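Local atomic coordinates of CSOR (Streptomyces lividans, PDB entry 4ADZ), a protein that probably senses copper and represses transcription of copper-stress genes, being a copper-sensitive operon regulator, here in its metal-free form. Residues A[74-78]-A[79-83]. Numbering follows the deposited sequence. Where two conformers were deposited one is given.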
ATOM      1  N   GLU A  74       3.312  -5.753  27.552  1.00 20.59           N
ATOM      2  CA  GLU A  74       3.228  -7.121  28.050  1.00 21.23           C
ATOM      3  C   GLU A  74       4.107  -8.111  27.281  1.00 19.38           C
ATOM      4  O   GLU A  74       3.985  -9.326  27.482  1.00 19.14           O
ATOM      5  CB  GLU A  74       1.792  -7.582  28.012  1.00 24.23           C
ATOM      6  CG  GLU A  74       0.856  -6.746  28.908  1.00 29.87           C
ATOM      7  CD  GLU A  74      -0.614  -6.837  28.489  1.00 35.61           C
ATOM      8  OE1 GLU A  74      -0.919  -7.559  27.498  1.00 41.15           O
ATOM      9  OE2 GLU A  74      -1.480  -6.174  29.144  1.00 41.41           O
ATOM     10  N   ASP A  75       4.973  -7.609  26.416  1.00 17.81           N
ATOM     11  CA  ASP A  75       5.943  -8.403  25.631  1.00 19.87           C
ATOM     12  C   ASP A  75       5.257  -9.482  24.805  1.00 19.18           C
ATOM     13  O   ASP A  75       5.743 -10.616  24.700  1.00 19.64           O
ATOM     14  CB  ASP A  75       7.024  -9.059  26.529  1.00 24.58           C
ATOM     15  CG  ASP A  75       7.748  -8.052  27.428  1.00 31.76           C
ATOM     16  OD1 ASP A  75       7.891  -6.858  27.080  1.00 35.08           O
ATOM     17  OD2 ASP A  75       8.195  -8.483  28.506  1.00 40.66           O
ATOM     18  N   VAL A  76       4.132  -9.114  24.214  1.00 16.04           N
ATOM     19  CA  VAL A  76       3.376  -9.981  23.310  1.00 14.26           C
ATOM     20  C   VAL A  76       4.220 -10.292  22.074  1.00 14.42           C
ATOM     21  O   VAL A  76       5.001  -9.449  21.569  1.00 14.98           O
ATOM     22  CB  VAL A  76       1.974  -9.397  22.970  1.00 14.81           C
ATOM     23  CG1 VAL A  76       1.280 -10.096  21.776  1.00 13.11           C
ATOM     24  CG2 VAL A  76       1.054  -9.409  24.210  1.00 14.83           C
ATOM     25  N   TYR A  77       4.100 -11.531  21.576  1.00 13.86           N
ATOM     26  CA  TYR A  77       4.881 -11.952  20.421  1.00 12.87           C
ATOM     27  C   TYR A  77       4.711 -10.958  19.253  1.00 12.30           C
ATOM     28  O   TYR A  77       3.615 -10.503  18.919  1.00 11.04           O
ATOM     29  CB  TYR A  77       4.415 -13.320  19.994  1.00 12.92           C
ATOM     30  CG  TYR A  77       5.153 -13.953  18.831  1.00 11.72           C
ATOM     31  CD1 TYR A  77       6.520 -14.160  18.882  1.00 13.21           C
ATOM     32  CD2 TYR A  77       4.450 -14.453  17.748  1.00 12.08           C
ATOM     33  CE1 TYR A  77       7.210 -14.797  17.871  1.00 13.50           C
ATOM     34  CE2 TYR A  77       5.124 -15.087  16.718  1.00 11.64           C
ATOM     35  CZ  TYR A  77       6.496 -15.218  16.771  1.00 13.13           C
ATOM     36  OH  TYR A  77       7.177 -15.852  15.767  1.00 12.56           O
ATOM     37  N   CYS A  78       5.832 -10.642  18.657  1.00 12.33           N
ATOM     38  CA  CYS A  78       5.809  -9.563  17.666  0.70 13.10           C
ATOM     39  C   CYS A  78       4.884  -9.771  16.488  1.00 12.87           C
ATOM     40  O   CYS A  78       4.287  -8.810  16.020  1.00 12.20           O
ATOM     41  CB  CYS A  78       7.183  -9.248  17.233  0.70 13.83           C
ATOM     42  SG  CYS A  78       7.868 -10.677  16.412  0.70 15.78           S
ATOM     43  N   ILE A  79       4.688 -10.994  15.995  1.00 12.69           N
ATOM     44  CA  ILE A  79       3.767 -11.238  14.902  1.00 11.97           C
ATOM     45  C   ILE A  79       2.302 -10.895  15.256  1.00 11.82           C
ATOM     46  O   ILE A  79       1.603 -10.373  14.446  1.00 11.44           O
ATOM     47  CB  ILE A  79       3.886 -12.677  14.321  1.00 11.77           C
ATOM     48  CG1 ILE A  79       5.338 -12.925  13.881  1.00 12.07           C
ATOM     49  CG2 ILE A  79       2.874 -12.922  13.199  1.00 11.36           C
ATOM     50  CD1 ILE A  79       5.833 -12.104  12.689  1.00 13.20           C
ATOM     51  N   ASP A  80       1.867 -11.201  16.482  1.00 10.82           N
ATOM     52  CA  ASP A  80       0.545 -10.908  16.948  1.00 11.23           C
ATOM     53  C   ASP A  80       0.406  -9.367  16.966  1.00 10.58           C
ATOM     54  O   ASP A  80      -0.648  -8.856  16.589  1.00 10.90           O
ATOM     55  CB  ASP A  80       0.361 -11.521  18.336  1.00 11.70           C
ATOM     56  CG  ASP A  80      -1.039 -11.558  18.800  1.00 13.27           C
ATOM     57  OD1 ASP A  80      -1.960 -11.752  17.987  1.00 15.02           O
ATOM     58  OD2 ASP A  80      -1.265 -11.455  20.045  1.00 14.92           O
ATOM     59  N   ILE A  81       1.473  -8.664  17.348  1.00 10.48           N
ATOM     60  CA  ILE A  81       1.420  -7.196  17.302  1.00 11.02           C
ATOM     61  C   ILE A  81       1.273  -6.689  15.868  1.00 11.31           C
ATOM     62  O   ILE A  81       0.464  -5.764  15.592  1.00  9.75           O
ATOM     63  CB  ILE A  81       2.626  -6.548  18.009  1.00 11.75           C
ATOM     64  CG1 ILE A  81       2.658  -6.960  19.500  1.00 12.84           C
ATOM     65  CG2 ILE A  81       2.533  -5.015  17.906  1.00 11.89           C
ATOM     66  CD1 ILE A  81       3.898  -6.508  20.301  1.00 12.56           C
ATOM     67  N   LEU A  82       2.071  -7.236  14.956  1.00 11.90           N
ATOM     68  CA  LEU A  82       1.952  -6.892  13.531  1.00 12.59           C
ATOM     69  C   LEU A  82       0.579  -7.117  12.988  1.00 11.59           C
ATOM     70  O   LEU A  82       0.023  -6.258  12.286  1.00 11.68           O
ATOM     71  CB  LEU A  82       2.991  -7.607  12.687  1.00 13.66           C
ATOM     72  CG  LEU A  82       4.445  -7.287  12.955  1.00 15.64           C
ATOM     73  CD1 LEU A  82       5.398  -8.116  12.044  1.00 17.27           C
ATOM     74  CD2 LEU A  82       4.718  -5.815  12.777  1.00 16.22           C
ATOM     75  N   THR A  83      -0.076  -8.213  13.356  1.00 11.33           N
ATOM     76  CA  THR A  83      -1.431  -8.428  12.935  1.00 11.80           C
ATOM     77  C   THR A  83      -2.390  -7.284  13.353  1.00 12.39           C
ATOM     78  O   THR A  83      -3.252  -6.835  12.569  1.00 13.54           O
ATOM     79  CB  THR A  83      -1.946  -9.798  13.449  1.00 12.48           C
ATOM     80  OG1 THR A  83      -1.117 -10.798  12.886  1.00 11.75           O
ATOM     81  CG2 THR A  83      -3.432 -10.066  13.058  1.00 12.87           C
TER
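One face of the Tyr77 ring takes the backbone of Ile79, whose N sits 3.9 Å above the ring plane and offset toward the rim. Farther out along the ring, Tyr77 CE2 meets Ile79 CG1 at 3.6 Å, the two side chains running side by side and pointing the same way. With CG anti to the backbone N (chi1 -178°), the ring lies beside the carbonyl carbon and reaches Ile79. Its hydroxyl reaches across to the second subunit and hydrogen-bonds with Glu125 and Lys122 of that chain; a leucine in its place, with neither ring nor hydroxyl, would probably leave Ile79 less well covered and Glu125 and Lys122 of the second subunit without this partner. Tyr77 is also the N-cap residue of helix 78-114, in the loop that joins it to helix 48-73 in this all-helical repressor. Two residues earlier, Asp75, with positive phi, is the C-prime residue of the Schellman motif that ends helix 48-73. The backbone of Tyr77 opens the new helix: Ile81 N donates to Tyr77 O at 3.2 Å, while Asp80 N gives the same oxygen a weak, bent bond (122°). One residue on, Leu82 N reaches Cys78 O at 2.9 Å. Val76 packs against this first turn with one methyl, its CG1 touching Asp80 OD2 at 3.4 Å, and the same methyl lies 4.1 Å from Ile81 CG1. The extended Ile81 chain carries CD1 back to within 3.4 Å of Val76 O. Both Val76 and Ile81 also lean on Met71 of helix 48-73, while Ile81 meets Leu99 of the second subunit as well.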